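PDB 3QMW: thioesterase from Streptomyces coelicolor, which probably hydrolyses thioesters, as an alpha/beta-hydrolase-fold thioesterase of the prodiginine biosynthetic pathway. Local coordinates for residues R135-Y140 / R223-G228; A89-R94 / R119-P124. One frame throughout, in Å; residues are numbered along the deposited sequence.

Contact 1. Residues R135-Y140 / R223-G228; sequences RAPHLY and RPYTTG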
ATOM      1  N   ARG D 135      16.226  -6.324 -15.657  1.00 50.66           N
ATOM      2  CA  ARG D 135      16.408  -5.791 -17.016  1.00 51.29           C
ATOM      3  C   ARG D 135      15.457  -6.472 -17.998  1.00 51.40           C
ATOM      4  O   ARG D 135      14.888  -7.528 -17.702  1.00 51.18           O
ATOM      5  CB  ARG D 135      17.842  -6.025 -17.484  1.00 51.66           C
ATOM      6  CG  ARG D 135      18.214  -7.521 -17.565  1.00 52.99           C
ATOM      7  CD  ARG D 135      19.645  -7.759 -17.961  1.00 54.40           C
ATOM      8  NE  ARG D 135      20.578  -7.005 -17.137  1.00 55.92           N
ATOM      9  CZ  ARG D 135      21.900  -7.111 -17.230  1.00 58.23           C
ATOM     10  NH1 ARG D 135      22.459  -7.961 -18.095  1.00 58.98           N
ATOM     11  NH2 ARG D 135      22.674  -6.370 -16.443  1.00 58.77           N
ATOM     12  N   ALA D 136      15.300  -5.877 -19.173  1.00 51.74           N
ATOM     13  CA  ALA D 136      14.480  -6.477 -20.218  1.00 52.30           C
ATOM     14  C   ALA D 136      15.086  -7.815 -20.685  1.00 52.85           C
ATOM     15  O   ALA D 136      16.311  -7.946 -20.741  1.00 52.73           O
ATOM     16  CB  ALA D 136      14.353  -5.524 -21.385  1.00 52.36           C
ATOM     17  N   PRO D 137      14.233  -8.805 -21.020  1.00 53.50           N
ATOM     18  CA  PRO D 137      14.650 -10.157 -21.424  1.00 54.35           C
ATOM     19  C   PRO D 137      15.769 -10.233 -22.479  1.00 55.39           C
ATOM     20  O   PRO D 137      16.776 -10.918 -22.257  1.00 54.83           O
ATOM     21  CB  PRO D 137      13.359 -10.773 -21.955  1.00 54.30           C
ATOM     22  CG  PRO D 137      12.289 -10.088 -21.178  1.00 53.95           C
ATOM     23  CD  PRO D 137      12.769  -8.705 -20.895  1.00 53.48           C
ATOM     24  N   HIS D 138      15.625  -9.511 -23.588  1.00 56.85           N
ATOM     25  CA  HIS D 138      16.680  -9.493 -24.610  1.00 58.22           C
ATOM     26  C   HIS D 138      18.053  -9.084 -24.063  1.00 59.31           C
ATOM     27  O   HIS D 138      19.076  -9.409 -24.680  1.00 59.54           O
ATOM     28  CB  HIS D 138      16.304  -8.614 -25.822  1.00 58.40           C
ATOM     29  CG  HIS D 138      16.305  -7.137 -25.547  1.00 58.85           C
ATOM     30  ND1 HIS D 138      15.145  -6.410 -25.376  1.00 59.16           N
ATOM     31  CD2 HIS D 138      17.324  -6.248 -25.445  1.00 58.87           C
ATOM     32  CE1 HIS D 138      15.452  -5.140 -25.163  1.00 58.92           C
ATOM     33  NE2 HIS D 138      16.768  -5.017 -25.197  1.00 58.20           N
ATOM     34  N   LEU D 139      18.076  -8.384 -22.922  1.00 60.33           N
ATOM     35  CA  LEU D 139      19.335  -7.941 -22.305  1.00 61.31           C
ATOM     36  C   LEU D 139      19.971  -8.994 -21.396  1.00 62.16           C
ATOM     37  O   LEU D 139      20.998  -8.715 -20.776  1.00 62.20           O
ATOM     38  CB  LEU D 139      19.136  -6.633 -21.508  1.00 61.48           C
ATOM     39  CG  LEU D 139      18.996  -5.310 -22.274  1.00 61.59           C
ATOM     40  CD1 LEU D 139      18.417  -4.213 -21.380  1.00 61.48           C
ATOM     41  CD2 LEU D 139      20.349  -4.883 -22.849  1.00 61.94           C
ATOM     42  N   TYR D 140      19.381 -10.190 -21.313  1.00 63.30           N
ATOM     43  CA  TYR D 140      19.911 -11.256 -20.440  1.00 64.26           C
ATOM     44  C   TYR D 140      20.878 -12.204 -21.172  1.00 64.99           C
ATOM     45  O   TYR D 140      20.539 -12.736 -22.231  1.00 65.20           O
ATOM     46  CB  TYR D 140      18.767 -12.070 -19.803  1.00 64.20           C
ATOM     47  CG  TYR D 140      18.314 -11.578 -18.439  1.00 64.54           C
ATOM     48  CD1 TYR D 140      19.080 -11.816 -17.297  1.00 64.71           C
ATOM     49  CD2 TYR D 140      17.109 -10.893 -18.287  1.00 65.01           C
ATOM     50  CE1 TYR D 140      18.666 -11.377 -16.046  1.00 64.89           C
ATOM     51  CE2 TYR D 140      16.683 -10.452 -17.041  1.00 65.02           C
ATOM     52  CZ  TYR D 140      17.460 -10.697 -15.924  1.00 65.47           C
ATOM     53  OH  TYR D 140      17.023 -10.255 -14.688  1.00 66.43           O
ATOM     54  N   ARG D 223       9.272  -1.947 -22.171  1.00 57.16           N
ATOM     55  CA  ARG D 223       8.090  -1.267 -22.714  1.00 57.18           C
ATOM     56  C   ARG D 223       7.523  -1.977 -23.945  1.00 56.99           C
ATOM     57  O   ARG D 223       6.336  -2.337 -23.952  1.00 56.90           O
ATOM     58  CB  ARG D 223       8.400   0.212 -23.019  1.00 57.27           C
ATOM     59  CG  ARG D 223       7.259   0.999 -23.686  1.00 57.52           C
ATOM     60  CD  ARG D 223       7.679   2.436 -23.988  1.00 57.66           C
ATOM     61  NE  ARG D 223       8.061   3.155 -22.769  1.00 57.67           N
ATOM     62  CZ  ARG D 223       7.209   3.679 -21.887  1.00 57.19           C
ATOM     63  NH1 ARG D 223       5.891   3.584 -22.055  1.00 56.15           N
ATOM     64  NH2 ARG D 223       7.681   4.304 -20.816  1.00 57.19           N
ATOM     65  N   PRO D 224       8.370  -2.208 -24.975  1.00 56.76           N
ATOM     66  CA  PRO D 224       7.882  -2.865 -26.187  1.00 56.61           C
ATOM     67  C   PRO D 224       7.560  -4.351 -26.019  1.00 56.37           C
ATOM     68  O   PRO D 224       7.138  -4.974 -26.988  1.00 56.58           O
ATOM     69  CB  PRO D 224       9.040  -2.679 -27.173  1.00 56.65           C
ATOM     70  CG  PRO D 224      10.242  -2.620 -26.316  1.00 56.90           C
ATOM     71  CD  PRO D 224       9.808  -1.887 -25.081  1.00 56.71           C
ATOM     72  N   TYR D 225       7.749  -4.910 -24.819  1.00 56.22           N
ATOM     73  CA  TYR D 225       7.392  -6.312 -24.548  1.00 56.04           C
ATOM     74  C   TYR D 225       5.900  -6.519 -24.321  1.00 56.47           C
ATOM     75  O   TYR D 225       5.459  -7.654 -24.149  1.00 56.25           O
ATOM     76  CB  TYR D 225       8.196  -6.880 -23.370  1.00 55.59           C
ATOM     77  CG  TYR D 225       9.578  -7.306 -23.776  1.00 54.03           C
ATOM     78  CD1 TYR D 225      10.636  -6.406 -23.779  1.00 52.98           C
ATOM     79  CD2 TYR D 225       9.824  -8.612 -24.193  1.00 53.52           C
ATOM     80  CE1 TYR D 225      11.914  -6.798 -24.178  1.00 52.67           C
ATOM     81  CE2 TYR D 225      11.099  -9.020 -24.588  1.00 52.29           C
ATOM     82  CZ  TYR D 225      12.135  -8.107 -24.583  1.00 52.18           C
ATOM     83  OH  TYR D 225      13.389  -8.492 -24.980  1.00 51.11           O
ATOM     84  N   THR D 226       5.122  -5.436 -24.331  1.00 57.21           N
ATOM     85  CA  THR D 226       3.674  -5.550 -24.202  1.00 57.86           C
ATOM     86  C   THR D 226       2.884  -4.506 -25.018  1.00 58.74           C
ATOM     87  O   THR D 226       3.374  -3.399 -25.305  1.00 58.89           O
ATOM     88  CB  THR D 226       3.248  -5.464 -22.729  1.00 57.74           C
ATOM     89  OG1 THR D 226       1.914  -5.964 -22.589  1.00 58.05           O
ATOM     90  CG2 THR D 226       3.319  -4.036 -22.226  1.00 57.06           C
ATOM     91  N   THR D 227       1.650  -4.875 -25.366  1.00 59.26           N
ATOM     92  CA  THR D 227       0.749  -4.020 -26.137  1.00 59.76           C
ATOM     93  C   THR D 227      -0.119  -3.140 -25.238  1.00 60.16           C
ATOM     94  O   THR D 227      -0.509  -2.039 -25.634  1.00 60.28           O
ATOM     95  CB  THR D 227      -0.208  -4.854 -27.005  1.00 59.89           C
ATOM     96  OG1 THR D 227      -1.376  -5.208 -26.240  1.00 59.96           O
ATOM     97  CG2 THR D 227       0.498  -6.113 -27.542  1.00 60.08           C
ATOM     98  N   GLY D 228      -0.442  -3.645 -24.047  1.00 60.53           N
ATOM     99  CA  GLY D 228      -1.267  -2.920 -23.077  1.00 60.81           C
ATOM    100  C   GLY D 228      -0.533  -1.785 -22.378  1.00 60.98           C
ATOM    101  O   GLY D 228       0.547  -1.363 -22.815  1.00 61.27           O
TER
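Ala136 and Tyr225 mark the nearest approach of the two backbones, with CA atoms 8.3 Å apart; each segment carries a short 3-10 turn, at 137-139 and 223-225, and no backbone-to-backbone hydrogen bond joins them. The gap is spanned by Tyr225, whose ring extends from its turn to the start of the other. With CG beside the backbone N and anti to the carbonyl carbon, the phenol is directed at the residues that open the 137-139 turn. Pro137 lies over one face of the ring: its CD sits 3.9 Å from the centroid of Tyr225, only 17° off the ring normal, a CH-pi contact displaced toward the hydroxyl end. CG of the same proline rests 3.8 Å from Tyr225 CE2, while Ala136 CB reaches Tyr225 CE1 obliquely at 3.9 Å. Beyond the ring, the hydroxyl meets His138 twice. The backbone N of His138 donates to Tyr225 OH at 2.8 Å and 145°, and ND1 lies 2.8 Å from the same oxygen, which stands in the plane of the imidazole. His138 holds its CG between the backbone N and the carbonyl carbon (chi1 71°), a rotation that folds the imidazole back so that ND1 and the amide converge on one hydroxyl. The two rings therefore meet rim to rim, close to coplanar, without stacking. Trp193 packs edge-to-face with Tyr225, and Tyr112 of helix 106-120 also meets its ring. Since the hydroxyl accepts from the His138 amide and shares a second bond with ND1, it is gripped at two points, which fixes the reach of the tyrosine and ties the loop after strand 129-132 to the one leading into strand 230-235.

Contact 2. Residues A89-R94 / R119-P124; sequences ALEEHR and RRRGAP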
ATOM      1  N   ALA D  89       2.029 -26.907 -13.175  1.00 54.48           N
ATOM      2  CA  ALA D  89       1.578 -26.739 -11.791  1.00 54.93           C
ATOM      3  C   ALA D  89       0.392 -25.771 -11.620  1.00 55.39           C
ATOM      4  O   ALA D  89      -0.557 -26.048 -10.873  1.00 55.18           O
ATOM      5  CB  ALA D  89       2.746 -26.274 -10.941  1.00 55.00           C
ATOM      6  N   LEU D  90       0.452 -24.639 -12.310  1.00 55.92           N
ATOM      7  CA  LEU D  90      -0.621 -23.655 -12.238  1.00 56.39           C
ATOM      8  C   LEU D  90      -1.912 -24.197 -12.831  1.00 57.20           C
ATOM      9  O   LEU D  90      -2.978 -24.070 -12.223  1.00 57.41           O
ATOM     10  CB  LEU D  90      -0.222 -22.363 -12.948  1.00 56.19           C
ATOM     11  CG  LEU D  90       0.827 -21.539 -12.208  1.00 55.39           C
ATOM     12  CD1 LEU D  90       1.502 -20.551 -13.146  1.00 54.37           C
ATOM     13  CD2 LEU D  90       0.178 -20.835 -11.030  1.00 54.18           C
ATOM     14  N   GLU D  91      -1.815 -24.785 -14.021  1.00 58.24           N
ATOM     15  CA  GLU D  91      -2.975 -25.394 -14.677  1.00 59.16           C
ATOM     16  C   GLU D  91      -3.532 -26.545 -13.831  1.00 59.71           C
ATOM     17  O   GLU D  91      -4.742 -26.762 -13.806  1.00 59.84           O
ATOM     18  CB  GLU D  91      -2.626 -25.887 -16.100  1.00 59.47           C
ATOM     19  CG  GLU D  91      -2.456 -24.769 -17.154  1.00 60.30           C
ATOM     20  CD  GLU D  91      -2.317 -25.289 -18.602  1.00 62.31           C
ATOM     21  OE1 GLU D  91      -1.796 -26.413 -18.800  1.00 62.88           O
ATOM     22  OE2 GLU D  91      -2.726 -24.564 -19.548  1.00 63.46           O
ATOM     23  N   GLU D  92      -2.654 -27.258 -13.120  1.00 60.49           N
ATOM     24  CA  GLU D  92      -3.063 -28.419 -12.319  1.00 61.06           C
ATOM     25  C   GLU D  92      -3.715 -28.021 -10.991  1.00 61.39           C
ATOM     26  O   GLU D  92      -4.229 -28.875 -10.273  1.00 61.32           O
ATOM     27  CB  GLU D  92      -1.871 -29.354 -12.068  1.00 61.17           C
ATOM     28  CG  GLU D  92      -2.259 -30.806 -11.688  1.00 61.97           C
ATOM     29  CD  GLU D  92      -2.379 -31.769 -12.882  1.00 62.60           C
ATOM     30  OE1 GLU D  92      -2.119 -31.365 -14.034  1.00 63.46           O
ATOM     31  OE2 GLU D  92      -2.718 -32.950 -12.654  1.00 61.87           O
ATOM     32  N   HIS D  93      -3.686 -26.731 -10.663  1.00 62.00           N
ATOM     33  CA  HIS D  93      -4.386 -26.222  -9.489  1.00 62.44           C
ATOM     34  C   HIS D  93      -5.293 -25.029  -9.796  1.00 62.67           C
ATOM     35  O   HIS D  93      -5.615 -24.244  -8.902  1.00 62.69           O
ATOM     36  CB  HIS D  93      -3.382 -25.867  -8.405  1.00 62.67           C
ATOM     37  CG  HIS D  93      -2.516 -27.016  -7.997  1.00 63.82           C
ATOM     38  ND1 HIS D  93      -1.173 -27.082  -8.304  1.00 64.50           N
ATOM     39  CD2 HIS D  93      -2.805 -28.157  -7.325  1.00 65.08           C
ATOM     40  CE1 HIS D  93      -0.668 -28.203  -7.820  1.00 65.08           C
ATOM     41  NE2 HIS D  93      -1.636 -28.875  -7.223  1.00 65.06           N
ATOM     42  N   ARG D  94      -5.710 -24.898 -11.056  1.00 62.83           N
ATOM     43  CA  ARG D  94      -6.771 -23.961 -11.437  1.00 62.93           C
ATOM     44  C   ARG D  94      -6.478 -22.526 -11.008  1.00 62.61           C
ATOM     45  O   ARG D  94      -7.374 -21.822 -10.541  1.00 62.77           O
ATOM     46  CB  ARG D  94      -8.105 -24.413 -10.832  1.00 63.16           C
ATOM     47  CG  ARG D  94      -8.421 -25.898 -11.028  1.00 64.47           C
ATOM     48  CD  ARG D  94      -8.667 -26.227 -12.492  1.00 65.66           C
ATOM     49  NE  ARG D  94      -9.953 -25.690 -12.941  1.00 66.52           N
ATOM     50  CZ  ARG D  94     -10.930 -26.397 -13.510  1.00 67.69           C
ATOM     51  NH1 ARG D  94     -12.046 -25.773 -13.866  1.00 68.47           N
ATOM     52  NH2 ARG D  94     -10.809 -27.705 -13.754  1.00 68.01           N
ATOM     53  N   ARG D 119       0.234 -18.391 -22.811  1.00 59.83           N
ATOM     54  CA  ARG D 119      -0.371 -17.887 -24.055  1.00 60.44           C
ATOM     55  C   ARG D 119      -0.355 -18.964 -25.129  1.00 61.19           C
ATOM     56  O   ARG D 119      -1.402 -19.283 -25.699  1.00 61.73           O
ATOM     57  CB  ARG D 119       0.350 -16.633 -24.579  1.00 60.43           C
ATOM     58  CG  ARG D 119      -0.180 -16.109 -25.924  1.00 59.69           C
ATOM     59  CD  ARG D 119       0.332 -14.712 -26.235  1.00 58.88           C
ATOM     60  NE  ARG D 119       1.770 -14.684 -26.504  1.00 57.94           N
ATOM     61  CZ  ARG D 119       2.444 -13.619 -26.954  1.00 57.78           C
ATOM     62  NH1 ARG D 119       1.824 -12.467 -27.206  1.00 57.28           N
ATOM     63  NH2 ARG D 119       3.754 -13.706 -27.165  1.00 58.05           N
ATOM     64  N   ARG D 120       0.824 -19.527 -25.392  1.00 61.75           N
ATOM     65  CA  ARG D 120       0.970 -20.601 -26.383  1.00 62.26           C
ATOM     66  C   ARG D 120      -0.010 -21.755 -26.135  1.00 62.44           C
ATOM     67  O   ARG D 120      -0.556 -22.321 -27.080  1.00 62.63           O
ATOM     68  CB  ARG D 120       2.406 -21.148 -26.414  1.00 62.42           C
ATOM     69  CG  ARG D 120       3.493 -20.099 -26.699  1.00 63.12           C
ATOM     70  CD  ARG D 120       4.737 -20.715 -27.367  1.00 64.11           C
ATOM     71  NE  ARG D 120       5.117 -22.011 -26.790  1.00 64.92           N
ATOM     72  CZ  ARG D 120       5.991 -22.194 -25.797  1.00 65.38           C
ATOM     73  NH1 ARG D 120       6.246 -23.427 -25.365  1.00 65.35           N
ATOM     74  NH2 ARG D 120       6.613 -21.163 -25.231  1.00 65.63           N
ATOM     75  N   ARG D 121      -0.234 -22.085 -24.866  1.00 62.65           N
ATOM     76  CA  ARG D 121      -1.164 -23.147 -24.493  1.00 62.89           C
ATOM     77  C   ARG D 121      -2.605 -22.658 -24.511  1.00 63.04           C
ATOM     78  O   ARG D 121      -3.534 -23.436 -24.291  1.00 63.05           O
ATOM     79  CB  ARG D 121      -0.825 -23.682 -23.102  1.00 63.01           C
ATOM     80  CG  ARG D 121       0.545 -24.342 -22.987  1.00 63.45           C
ATOM     81  CD  ARG D 121       0.678 -25.005 -21.630  1.00 64.71           C
ATOM     82  NE  ARG D 121       2.043 -25.437 -21.310  1.00 65.75           N
ATOM     83  CZ  ARG D 121       2.377 -26.134 -20.220  1.00 65.48           C
ATOM     84  NH1 ARG D 121       1.451 -26.498 -19.334  1.00 65.16           N
ATOM     85  NH2 ARG D 121       3.644 -26.476 -20.012  1.00 65.95           N
ATOM     86  N   GLY D 122      -2.790 -21.365 -24.758  1.00 63.28           N
ATOM     87  CA  GLY D 122      -4.111 -20.773 -24.823  1.00 63.65           C
ATOM     88  C   GLY D 122      -4.811 -20.746 -23.482  1.00 63.98           C
ATOM     89  O   GLY D 122      -6.023 -20.925 -23.415  1.00 64.13           O
ATOM     90  N   ALA D 123      -4.049 -20.519 -22.416  1.00 64.42           N
ATOM     91  CA  ALA D 123      -4.607 -20.416 -21.068  1.00 64.67           C
ATOM     92  C   ALA D 123      -5.184 -19.019 -20.845  1.00 64.83           C
ATOM     93  O   ALA D 123      -4.673 -18.058 -21.422  1.00 64.80           O
ATOM     94  CB  ALA D 123      -3.536 -20.705 -20.040  1.00 64.82           C
ATOM     95  N   PRO D 124      -6.237 -18.896 -20.000  1.00 65.09           N
ATOM     96  CA  PRO D 124      -6.850 -17.583 -19.747  1.00 65.20           C
ATOM     97  C   PRO D 124      -5.804 -16.566 -19.295  1.00 65.41           C
ATOM     98  O   PRO D 124      -5.125 -16.799 -18.301  1.00 65.68           O
ATOM     99  CB  PRO D 124      -7.860 -17.862 -18.626  1.00 65.21           C
ATOM    100  CG  PRO D 124      -8.091 -19.330 -18.647  1.00 65.19           C
ATOM    101  CD  PRO D 124      -6.836 -19.954 -19.163  1.00 65.12           C
TER
HETATM  102  O   HOH W   1      -3.325 -25.602 -22.139  1.00 43.34           O
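Glu91 and Arg121 extend toward each other from the C-terminal ends of helices 79-91 and 106-120, and their side chains meet at a slant, the carboxylate and guanidinium planes 62° apart. Arg121 NH1 donates to Glu91 OE1 at 3.3 Å with an N-H...O angle of 149°, a long salt bridge. OE1 lies in the guanidinium plane, at its edge, whereas NH1 approaches from well above the carboxylate plane, so this is a single-point contact and not a paired, coplanar one. Both chains are stretched out; Arg121 runs extended from CG to NE, which brings NH1 alongside OE1. The stronger partner of the same nitrogen is Asp88, with which it also forms a salt bridge, and the Glu91 bond is the lesser one. The other carboxylate oxygen faces the bend that follows helix 106-120. A water donates to Glu91 OE2 at 2.9 Å and to the backbone O of Arg121 at 3.1 Å, and Ala123 CB rests 4.0 Å from Glu91 OE2. Were Glu91 an alanine, Arg121 would probably lose one of its two acidic partners, and the bridging water its carboxylate. Gly122, with positive phi, closes the helix in a Schellman motif, and the reversal brings Ala123 round to face Glu91. On the first segment a type I turn spans Glu91 to Arg94. Surface charges and water thus join two helices near their C-terminal ends, each leading by a loop into a strand of the parallel sheet (99-104 and 129-132), as in the alpha/beta-hydrolase fold.

How the contacts relate
Contact 1 is buried and contact 2 lies at the surface; their centres are about 22 Å apart and they do not touch, the nearest atoms being about 6 Å away. Helix 106-120 connects them: Tyr112 and Leu109 pack against contact 1, while the C-terminal end of the helix enters contact 2. Contact 1 joins two loops through a tyrosine ring against proline and alanine, with a hydroxyl bonded to the amide and imidazole of His138, the exposed residue of the contact. Contact 2 joins two helix ends through opposite charges and a water, with little apolar packing between its segments. Nearby, the second subunit packs on Ala89, Leu90 and His93, whereas no other chain of the assembly reaches contact 1.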